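Local coordinates for protein nitrilotriacetate monooxygenase component B (Bacillus cereus ATCC 14579, PDB 3BPK) that probably binds FMN and serves as a flavin-dependent oxidoreductase, the presumed flavin reductase partner of a nitrilotriacetate monooxygenase, at residues V30-K38 and N77-I88; T37-P46 and T100-I111. All coordinates share one frame; numbering follows the deposited sequence. Where two conformers were deposited one is given.

Both interactions hold the beta hairpin of strands 28-36 and 42-54, and they share the turn residues Thr37 and Lys38. Interaction 1 is the more buried of the two: strand 31-36 pairs with strand 83-88, and the helix that ends at Lys81 packs beside the end of the strand. Interaction 2 lies farther out, partly buried, where the loop and helix start of 100-111 lie along the next strand of the sheet. Regular backbone pairing dominates the first; side chains bonded to backbone atoms or to one another dominate the second. The two meet where Phe32 CZ packs on Ile111 CD1 and where Ser35 and Val33 pair with Asn43 and Ala45.

Interaction 1 (V30-K38 and N77-I88)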
loop_
_atom_site.group_PDB
_atom_site.type_symbol
_atom_site.label_atom_id
_atom_site.label_comp_id
_atom_site.label_asym_id
_atom_site.label_seq_id
_atom_site.Cartn_x
_atom_site.Cartn_y
_atom_site.Cartn_z
ATOM N N VAL B 30 -6.505 4.148 -3.249
ATOM C CA VAL B 30 -7.011 3.426 -4.427
ATOM C C VAL B 30 -6.394 3.993 -5.701
ATOM O O VAL B 30 -6.597 5.191 -6.019
ATOM C CB VAL B 30 -8.592 3.520 -4.500
ATOM C CG1 VAL B 30 -9.168 2.790 -5.712
ATOM C CG2 VAL B 30 -9.226 2.919 -3.219
ATOM N N ALA B 31 -5.631 3.151 -6.396
ATOM C CA ALA B 31 -5.040 3.544 -7.683
ATOM C C ALA B 31 -6.068 3.313 -8.782
ATOM O O ALA B 31 -6.567 2.189 -8.941
ATOM C CB ALA B 31 -3.775 2.726 -7.979
ATOM N N PHE B 32 -6.363 4.348 -9.580
ATOM C CA PHE B 32 -7.207 4.130 -10.753
ATOM C C PHE B 32 -6.232 4.049 -11.918
ATOM O O PHE B 32 -5.533 5.040 -12.215
ATOM C CB PHE B 32 -8.202 5.258 -10.950
ATOM C CG PHE B 32 -9.035 5.072 -12.149
ATOM C CD1 PHE B 32 -9.884 3.970 -12.240
ATOM C CD2 PHE B 32 -8.993 6.008 -13.207
ATOM C CE1 PHE B 32 -10.658 3.770 -13.381
ATOM C CE2 PHE B 32 -9.760 5.807 -14.339
ATOM C CZ PHE B 32 -10.607 4.704 -14.424
ATOM N N VAL B 33 -6.140 2.865 -12.522
ATOM C CA VAL B 33 -5.028 2.589 -13.460
ATOM C C VAL B 33 -5.544 2.398 -14.877
ATOM O O VAL B 33 -6.437 1.553 -15.105
ATOM C CB VAL B 33 -4.284 1.295 -13.059
ATOM C CG1 VAL B 33 -3.123 0.992 -14.042
ATOM C CG2 VAL B 33 -3.695 1.424 -11.640
ATOM N N THR B 34 -4.978 3.169 -15.823
ATOM C CA THR B 34 -5.316 2.985 -17.248
ATOM C C THR B 34 -4.148 2.317 -17.961
ATOM O O THR B 34 -2.965 2.496 -17.606
ATOM C CB THR B 34 -5.689 4.298 -17.985
ATOM O OG1 THR B 34 -4.644 5.269 -17.829
ATOM C CG2 THR B 34 -6.989 4.838 -17.432
ATOM N N SER B 35 -4.499 1.541 -18.981
ATOM C CA SER B 35 -3.535 0.745 -19.718
ATOM C C SER B 35 -4.183 0.478 -21.078
ATOM O O SER B 35 -5.406 0.655 -21.238
ATOM C CB SER B 35 -3.243 -0.583 -18.964
ATOM O OG SER B 35 -4.410 -1.405 -18.864
ATOM N N VAL B 36 -3.374 0.067 -22.054
ATOM C CA VAL B 36 -3.890 -0.083 -23.436
ATOM C C VAL B 36 -3.615 -1.493 -23.944
ATOM O O VAL B 36 -2.516 -2.023 -23.716
ATOM C CB VAL B 36 -3.255 0.986 -24.377
ATOM C CG1 VAL B 36 -3.724 0.768 -25.827
ATOM C CG2 VAL B 36 -3.681 2.405 -23.918
ATOM N N THR B 37 -4.617 -2.091 -24.617
ATOM C CA THR B 37 -4.458 -3.450 -25.172
ATOM C C THR B 37 -3.655 -3.427 -26.477
ATOM O O THR B 37 -3.441 -2.352 -27.060
ATOM C CB THR B 37 -5.820 -4.115 -25.473
ATOM O OG1 THR B 37 -6.430 -3.474 -26.619
ATOM C CG2 THR B 37 -6.783 -4.061 -24.277
ATOM N N LYS B 38 -3.233 -4.615 -26.957
ATOM C CA LYS B 38 -2.544 -4.689 -28.245
ATOM C C LYS B 38 -3.458 -4.209 -29.384
ATOM O O LYS B 38 -2.966 -3.789 -30.450
ATOM C CB LYS B 38 -2.049 -6.106 -28.546
ATOM C CG LYS B 38 -0.818 -6.538 -27.760
ATOM C CD LYS B 38 -0.141 -7.755 -28.402
ATOM C CE LYS B 38 -1.100 -8.938 -28.610
ATOM N NZ LYS B 38 -2.189 -9.073 -27.571
ATOM N N ASN B 77 -1.512 -5.624 -20.205
ATOM C CA ASN B 77 -1.316 -4.381 -20.967
ATOM C C ASN B 77 -0.075 -3.629 -20.464
ATOM O O ASN B 77 0.658 -3.054 -21.257
ATOM C CB ASN B 77 -2.511 -3.458 -20.764
ATOM C CG ASN B 77 -3.804 -3.993 -21.365
ATOM O OD1 ASN B 77 -3.820 -4.955 -22.155
ATOM N ND2 ASN B 77 -4.896 -3.340 -21.026
ATOM N N ALA B 78 0.140 -3.626 -19.139
ATOM C CA ALA B 78 1.301 -2.930 -18.586
ATOM C C ALA B 78 2.594 -3.598 -19.037
ATOM O O ALA B 78 3.571 -2.924 -19.340
ATOM C CB ALA B 78 1.233 -2.879 -17.066
ATOM N N ILE B 79 2.599 -4.933 -19.079
ATOM C CA ILE B 79 3.807 -5.630 -19.483
ATOM C C ILE B 79 4.061 -5.458 -20.987
ATOM O O ILE B 79 5.218 -5.218 -21.419
ATOM C CB ILE B 79 3.691 -7.128 -19.113
ATOM C CG1 ILE B 79 3.730 -7.273 -17.590
ATOM C CG2 ILE B 79 4.809 -7.933 -19.820
ATOM C CD1 ILE B 79 3.313 -8.670 -17.096
ATOM N N GLU B 80 2.987 -5.580 -21.781
ATOM C CA GLU B 80 3.104 -5.474 -23.233
ATOM C C GLU B 80 3.612 -4.107 -23.673
ATOM O O GLU B 80 4.564 -4.025 -24.470
ATOM C CB GLU B 80 1.757 -5.800 -23.883
ATOM C CG GLU B 80 1.727 -5.744 -25.433
ATOM C CD GLU B 80 2.854 -6.512 -26.138
ATOM O OE1 GLU B 80 3.303 -7.583 -25.638
ATOM O OE2 GLU B 80 3.281 -6.037 -27.219
ATOM N N LYS B 81 2.992 -3.033 -23.155
ATOM C CA LYS B 81 3.411 -1.642 -23.484
ATOM C C LYS B 81 4.601 -1.137 -22.664
ATOM O O LYS B 81 5.286 -0.193 -23.087
ATOM C CB LYS B 81 2.289 -0.621 -23.298
ATOM C CG LYS B 81 1.021 -0.798 -24.138
ATOM C CD LYS B 81 1.245 -0.545 -25.575
ATOM C CE LYS B 81 -0.067 -0.227 -26.274
ATOM N NZ LYS B 81 0.211 -0.206 -27.758
ATOM N N GLY B 82 4.824 -1.730 -21.492
ATOM C CA GLY B 82 5.803 -1.219 -20.533
ATOM C C GLY B 82 5.409 0.122 -19.916
ATOM O O GLY B 82 6.264 0.855 -19.390
ATOM N N GLU B 83 4.115 0.439 -19.963
ATOM C CA GLU B 83 3.608 1.796 -19.622
ATOM C C GLU B 83 2.211 1.669 -19.059
ATOM O O GLU B 83 1.448 0.781 -19.464
ATOM C CB GLU B 83 3.497 2.663 -20.913
ATOM C CG GLU B 83 4.845 2.918 -21.595
ATOM C CD GLU B 83 4.687 3.669 -22.902
ATOM O OE1 GLU B 83 3.549 3.737 -23.396
ATOM O OE2 GLU B 83 5.716 4.171 -23.402
ATOM N N PHE B 84 1.862 2.585 -18.154
ATOM C CA PHE B 84 0.495 2.670 -17.630
ATOM C C PHE B 84 0.366 3.978 -16.884
ATOM O O PHE B 84 1.385 4.601 -16.547
ATOM C CB PHE B 84 0.137 1.450 -16.728
ATOM C CG PHE B 84 1.100 1.207 -15.569
ATOM C CD1 PHE B 84 0.778 1.655 -14.268
ATOM C CD2 PHE B 84 2.311 0.510 -15.761
ATOM C CE1 PHE B 84 1.652 1.406 -13.189
ATOM C CE2 PHE B 84 3.165 0.253 -14.675
ATOM C CZ PHE B 84 2.842 0.698 -13.410
ATOM N N VAL B 85 -0.870 4.429 -16.656
ATOM C CA VAL B 85 -1.037 5.672 -15.880
ATOM C C VAL B 85 -1.730 5.351 -14.555
ATOM O O VAL B 85 -2.760 4.642 -14.541
ATOM C CB VAL B 85 -1.879 6.724 -16.669
ATOM C CG1 VAL B 85 -2.032 8.054 -15.871
ATOM C CG2 VAL B 85 -1.226 7.056 -18.041
ATOM N N VAL B 86 -1.211 5.928 -13.467
ATOM C CA VAL B 86 -1.810 5.744 -12.145
ATOM C C VAL B 86 -2.450 7.063 -11.730
ATOM O O VAL B 86 -1.750 8.093 -11.663
ATOM C CB VAL B 86 -0.758 5.320 -11.101
ATOM C CG1 VAL B 86 -1.431 5.261 -9.704
ATOM C CG2 VAL B 86 -0.164 3.965 -11.487
ATOM N N HIS B 87 -3.752 7.036 -11.452
ATOM C CA HIS B 87 -4.464 8.233 -11.041
ATOM C C HIS B 87 -4.818 8.111 -9.569
ATOM O O HIS B 87 -5.190 7.020 -9.090
ATOM C CB HIS B 87 -5.790 8.384 -11.813
ATOM C CG HIS B 87 -5.625 8.367 -13.301
ATOM N ND1 HIS B 87 -5.435 7.194 -14.005
ATOM C CD2 HIS B 87 -5.671 9.368 -14.229
ATOM C CE1 HIS B 87 -5.349 7.475 -15.306
ATOM N NE2 HIS B 87 -5.466 8.788 -15.465
ATOM N N ILE B 88 -4.731 9.227 -8.862
ATOM C CA ILE B 88 -5.254 9.279 -7.486
ATOM C C ILE B 88 -6.788 9.340 -7.561
ATOM O O ILE B 88 -7.375 10.102 -8.353
ATOM C CB ILE B 88 -4.735 10.535 -6.751
ATOM C CG1 ILE B 88 -3.198 10.493 -6.673
ATOM C CG2 ILE B 88 -5.366 10.671 -5.357
ATOM C CD1 ILE B 88 -2.632 9.212 -6.068
HETATM O O HOH W 1 -0.586 -0.354 -21.093
HETATM O O HOH W 2 -2.037 -0.659 -29.020
#
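Phe32 and His87 form a hydrogen-bonded pair where strand 31-36 runs beside strand 83-88 in the antiparallel, curled sheet of the flavin reductase-like domain, consistent with the split barrel of FMN-binding proteins of this clan. Four bridges, from Ala31-Ile88 to Thr34-Val85, set the register. On one face the small Ala31 CB meets Val86 CG1, while Val33 CG1 lies 4.0 Å from Phe84 CD1, meeting the ring obliquely. The other face carries Phe32, Thr34, Val85 and His87. There Thr34 OG1 fits against Val85 CB at 3.3 Å, the two side chains lying alongside and pointing the same way, and the edge of the His87 ring completes the row. The hydroxyl's hydrogen bond goes instead to Pro127 O, while Ile111 packs on Phe32 and Thr34.

Beyond the paired strands, the last turn of helix 73-81 approaches the end of strand 31-36. Asn77 lies along Ser35-Thr37: its CB is 3.3 Å from Val36 O, and its amide reaches Ser35 OG with ND2 at 2.9 Å, the hydroxyl near the amide plane. Asn77 ND2 also bonds to Asn43 OD1. Lys81, bent at chi2, passes obliquely over Val36, its CE touching Val36 CG1, and a water joins its NZ to Thr37 O.

With CG beside its backbone N (chi1 -55°), His87 turns its ring back toward its partner strand; NE2 is hydrogen-bonded to Val129 N, so the ring is held at both nitrogens. Phe32 O accepts twice, from His87 N and from His87 ND1, each at 2.8 Å and from opposite faces of the carbonyl plane.

Interaction 2 (T37-P46 and T100-I111); sequences TKEGVLNGAP and TAANLPPNESEI
Polar side chains join a hairpin turn and the start of strand 42-54 to the loop that leads into helix 110-113, a partly buried contact beside the first part of that strand. At the turn, Thr37 OG1 donates to Asn107 OD1 at 2.8 Å, nearly along the C=O axis, and accepts from Val41 N. The hydroxyl thus ties the type I turn of Thr37-Gly40 to the loop. Asn107 lies across this turn, its amide at about a right angle to the Glu39 carboxylate, while Val41 CG1 packs against the backbone N of Ser109. A water accepts from Asn107 N and donates to Asn43 OD1, linking the loop backbone to the side chain on the strand.

Farther along the strand, Glu110 bends back at chi2 (89°), which brings its carboxylate over Asn43 and Gly44. Glu110 OE1 is gripped twice: Asn43 ND2 comes at 2.9 Å on the syn side, whereas Gly44 N comes at 3.0 Å from above the carboxylate plane, on its opposite face. These two donors would probably favour the charged form of the acid. Ile111 slants across Leu42, its CG1 3.9 Å from Leu42 CD2, and its CD1 lies against Gly44 CA. At the far end, Pro46 CG rests on Ala101 CB and Pro46 CD approaches Thr100 OG1, a hydroxyl bonded to Ile97 O.

Swung opposite its main-chain nitrogen (chi1 176°), Ser109 OG donates to Leu42 O at 2.7 Å, in the carbonyl plane. The same hydroxyl accepts from Glu112 N, so Ser109 is a helix N-cap that also fastens the helix start to the strand.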
loop_
_atom_site.group_PDB
_atom_site.type_symbol
_atom_site.label_atom_id
_atom_site.label_comp_id
_atom_site.label_asym_id
_atom_site.label_seq_id
_atom_site.Cartn_x
_atom_site.Cartn_y
_atom_site.Cartn_z
ATOM N N THR B 37 -4.617 -2.091 -24.617
ATOM C CA THR B 37 -4.458 -3.450 -25.172
ATOM C C THR B 37 -3.655 -3.427 -26.477
ATOM O O THR B 37 -3.441 -2.352 -27.060
ATOM C CB THR B 37 -5.820 -4.115 -25.473
ATOM O OG1 THR B 37 -6.430 -3.474 -26.619
ATOM C CG2 THR B 37 -6.783 -4.061 -24.277
ATOM N N LYS B 38 -3.233 -4.615 -26.957
ATOM C CA LYS B 38 -2.544 -4.689 -28.245
ATOM C C LYS B 38 -3.458 -4.209 -29.384
ATOM O O LYS B 38 -2.966 -3.789 -30.450
ATOM C CB LYS B 38 -2.049 -6.106 -28.546
ATOM C CG LYS B 38 -0.818 -6.538 -27.760
ATOM C CD LYS B 38 -0.141 -7.755 -28.402
ATOM C CE LYS B 38 -1.100 -8.938 -28.610
ATOM N NZ LYS B 38 -2.189 -9.073 -27.571
ATOM N N GLU B 39 -4.771 -4.251 -29.161
ATOM C CA GLU B 39 -5.749 -3.842 -30.198
ATOM C C GLU B 39 -6.068 -2.346 -30.140
ATOM O O GLU B 39 -6.792 -1.827 -30.998
ATOM C CB GLU B 39 -7.042 -4.639 -30.046
ATOM C CG GLU B 39 -6.881 -6.124 -30.353
ATOM C CD GLU B 39 -6.061 -6.887 -29.315
ATOM O OE1 GLU B 39 -6.155 -6.603 -28.098
ATOM O OE2 GLU B 39 -5.305 -7.780 -29.740
ATOM N N GLY B 40 -5.510 -1.660 -29.138
ATOM C CA GLY B 40 -5.630 -0.196 -29.022
ATOM C C GLY B 40 -6.681 0.318 -28.064
ATOM O O GLY B 40 -6.938 1.530 -28.019
ATOM N N VAL B 41 -7.278 -0.587 -27.279
ATOM C CA VAL B 41 -8.411 -0.222 -26.433
ATOM C C VAL B 41 -7.918 0.262 -25.063
ATOM O O VAL B 41 -6.979 -0.323 -24.507
ATOM C CB VAL B 41 -9.383 -1.382 -26.290
ATOM C CG1 VAL B 41 -10.452 -1.067 -25.246
ATOM C CG2 VAL B 41 -10.001 -1.726 -27.689
ATOM N N LEU B 42 -8.513 1.350 -24.563
ATOM C CA LEU B 42 -8.098 1.927 -23.279
ATOM C C LEU B 42 -8.872 1.278 -22.120
ATOM O O LEU B 42 -10.068 1.502 -21.966
ATOM C CB LEU B 42 -8.331 3.440 -23.283
ATOM C CG LEU B 42 -7.878 4.209 -22.043
ATOM C CD1 LEU B 42 -6.366 4.056 -21.845
ATOM C CD2 LEU B 42 -8.276 5.682 -22.143
ATOM N N ASN B 43 -8.176 0.485 -21.307
ATOM C CA ASN B 43 -8.776 -0.121 -20.145
ATOM C C ASN B 43 -8.545 0.763 -18.926
ATOM O O ASN B 43 -7.560 1.545 -18.879
ATOM C CB ASN B 43 -8.138 -1.497 -19.872
ATOM C CG ASN B 43 -8.662 -2.603 -20.785
ATOM O OD1 ASN B 43 -7.877 -3.320 -21.374
ATOM N ND2 ASN B 43 -10.003 -2.759 -20.866
ATOM N N GLY B 44 -9.413 0.616 -17.920
ATOM C CA GLY B 44 -9.222 1.286 -16.619
ATOM C C GLY B 44 -9.867 0.449 -15.547
ATOM O O GLY B 44 -10.924 -0.177 -15.759
ATOM N N ALA B 45 -9.220 0.451 -14.384
ATOM C CA ALA B 45 -9.771 -0.256 -13.207
ATOM C C ALA B 45 -9.129 0.248 -11.935
ATOM O O ALA B 45 -8.013 0.744 -11.974
ATOM C CB ALA B 45 -9.555 -1.740 -13.341
ATOM N N PRO B 46 -9.862 0.169 -10.806
ATOM C CA PRO B 46 -9.332 0.564 -9.523
ATOM C C PRO B 46 -8.658 -0.609 -8.807
ATOM O O PRO B 46 -9.150 -1.752 -8.870
ATOM C CB PRO B 46 -10.600 0.976 -8.738
ATOM C CG PRO B 46 -11.671 0.096 -9.320
ATOM C CD PRO B 46 -11.301 -0.179 -10.738
ATOM N N THR B 100 -16.223 1.581 -13.349
ATOM C CA THR B 100 -15.233 0.794 -14.083
ATOM C C THR B 100 -14.925 -0.568 -13.482
ATOM O O THR B 100 -14.234 -1.381 -14.105
ATOM C CB THR B 100 -13.888 1.522 -14.252
ATOM O OG1 THR B 100 -13.173 1.557 -12.996
ATOM C CG2 THR B 100 -14.103 2.918 -14.829
ATOM N N ALA B 101 -15.296 -0.772 -12.218
ATOM C CA ALA B 101 -14.808 -1.932 -11.459
ATOM C C ALA B 101 -15.488 -3.222 -11.911
ATOM O O ALA B 101 -14.966 -4.327 -11.715
ATOM C CB ALA B 101 -14.997 -1.712 -9.973
ATOM N N ALA B 102 -16.656 -3.066 -12.521
ATOM C CA ALA B 102 -17.406 -4.186 -13.088
ATOM C C ALA B 102 -16.620 -4.882 -14.203
ATOM O O ALA B 102 -15.680 -4.311 -14.762
ATOM C CB ALA B 102 -18.748 -3.692 -13.614
ATOM N N ASN B 103 -17.014 -6.113 -14.536
ATOM C CA ASN B 103 -16.293 -6.895 -15.534
ATOM C C ASN B 103 -16.934 -6.860 -16.915
ATOM O O ASN B 103 -17.967 -7.490 -17.174
ATOM C CB ASN B 103 -16.066 -8.329 -15.061
ATOM C CG ASN B 103 -14.970 -9.026 -15.834
ATOM O OD1 ASN B 103 -13.783 -8.828 -15.565
ATOM N ND2 ASN B 103 -15.358 -9.857 -16.797
ATOM N N LEU B 104 -16.315 -6.068 -17.783
ATOM C CA LEU B 104 -16.589 -6.057 -19.209
ATOM C C LEU B 104 -15.831 -7.211 -19.855
ATOM O O LEU B 104 -14.816 -7.690 -19.305
ATOM C CB LEU B 104 -16.081 -4.744 -19.831
ATOM C CG LEU B 104 -16.752 -3.455 -19.374
ATOM C CD1 LEU B 104 -16.324 -2.279 -20.255
ATOM C CD2 LEU B 104 -18.263 -3.609 -19.417
ATOM N N PRO B 105 -16.294 -7.646 -21.035
ATOM C CA PRO B 105 -15.460 -8.508 -21.848
ATOM C C PRO B 105 -14.121 -7.828 -22.136
ATOM O O PRO B 105 -14.052 -6.583 -22.154
ATOM C CB PRO B 105 -16.254 -8.637 -23.157
ATOM C CG PRO B 105 -17.663 -8.308 -22.815
ATOM C CD PRO B 105 -17.605 -7.362 -21.657
ATOM N N PRO B 106 -13.061 -8.619 -22.369
ATOM C CA PRO B 106 -11.775 -8.049 -22.763
ATOM C C PRO B 106 -11.935 -7.151 -23.987
ATOM O O PRO B 106 -12.830 -7.369 -24.851
ATOM C CB PRO B 106 -10.921 -9.270 -23.131
ATOM C CG PRO B 106 -11.864 -10.428 -23.205
ATOM C CD PRO B 106 -13.012 -10.095 -22.303
ATOM N N ASN B 107 -11.073 -6.136 -24.045
ATOM C CA ASN B 107 -11.010 -5.255 -25.185
ATOM C C ASN B 107 -12.270 -4.392 -25.342
ATOM O O ASN B 107 -12.673 -4.049 -26.456
ATOM C CB ASN B 107 -10.713 -6.072 -26.445
ATOM C CG ASN B 107 -9.938 -5.302 -27.453
ATOM O OD1 ASN B 107 -9.024 -4.536 -27.106
ATOM N ND2 ASN B 107 -10.256 -5.513 -28.721
ATOM N N GLU B 108 -12.880 -4.062 -24.206
ATOM C CA GLU B 108 -13.920 -3.031 -24.102
ATOM C C GLU B 108 -13.457 -1.965 -23.096
ATOM O O GLU B 108 -12.940 -2.291 -22.017
ATOM C CB GLU B 108 -15.262 -3.594 -23.643
ATOM C CG GLU B 108 -15.873 -4.594 -24.580
ATOM C CD GLU B 108 -16.377 -3.982 -25.894
ATOM O OE1 GLU B 108 -16.533 -2.735 -26.035
ATOM O OE2 GLU B 108 -16.584 -4.798 -26.813
ATOM N N SER B 109 -13.631 -0.702 -23.441
ATOM C CA SER B 109 -13.074 0.385 -22.635
ATOM C C SER B 109 -13.979 0.752 -21.473
ATOM O O SER B 109 -15.057 1.336 -21.674
ATOM C CB SER B 109 -12.861 1.631 -23.505
ATOM O OG SER B 109 -12.412 2.729 -22.704
ATOM N N GLU B 110 -13.521 0.483 -20.246
ATOM C CA GLU B 110 -14.274 0.912 -19.073
ATOM C C GLU B 110 -14.306 2.424 -19.000
ATOM O O GLU B 110 -15.216 3.002 -18.428
ATOM C CB GLU B 110 -13.632 0.385 -17.786
ATOM C CG GLU B 110 -13.634 -1.129 -17.642
ATOM C CD GLU B 110 -12.408 -1.812 -18.255
ATOM O OE1 GLU B 110 -11.607 -1.174 -18.988
ATOM O OE2 GLU B 110 -12.261 -3.029 -18.000
ATOM N N ILE B 111 -13.275 3.074 -19.544
ATOM C CA ILE B 111 -13.199 4.518 -19.531
ATOM C C ILE B 111 -14.391 5.115 -20.285
ATOM O O ILE B 111 -15.086 5.987 -19.759
ATOM C CB ILE B 111 -11.857 4.990 -20.139
ATOM C CG1 ILE B 111 -10.687 4.466 -19.287
ATOM C CG2 ILE B 111 -11.817 6.507 -20.301
ATOM C CD1 ILE B 111 -10.847 4.681 -17.753
HETATM O O HOH W 3 -9.095 -5.621 -22.275
#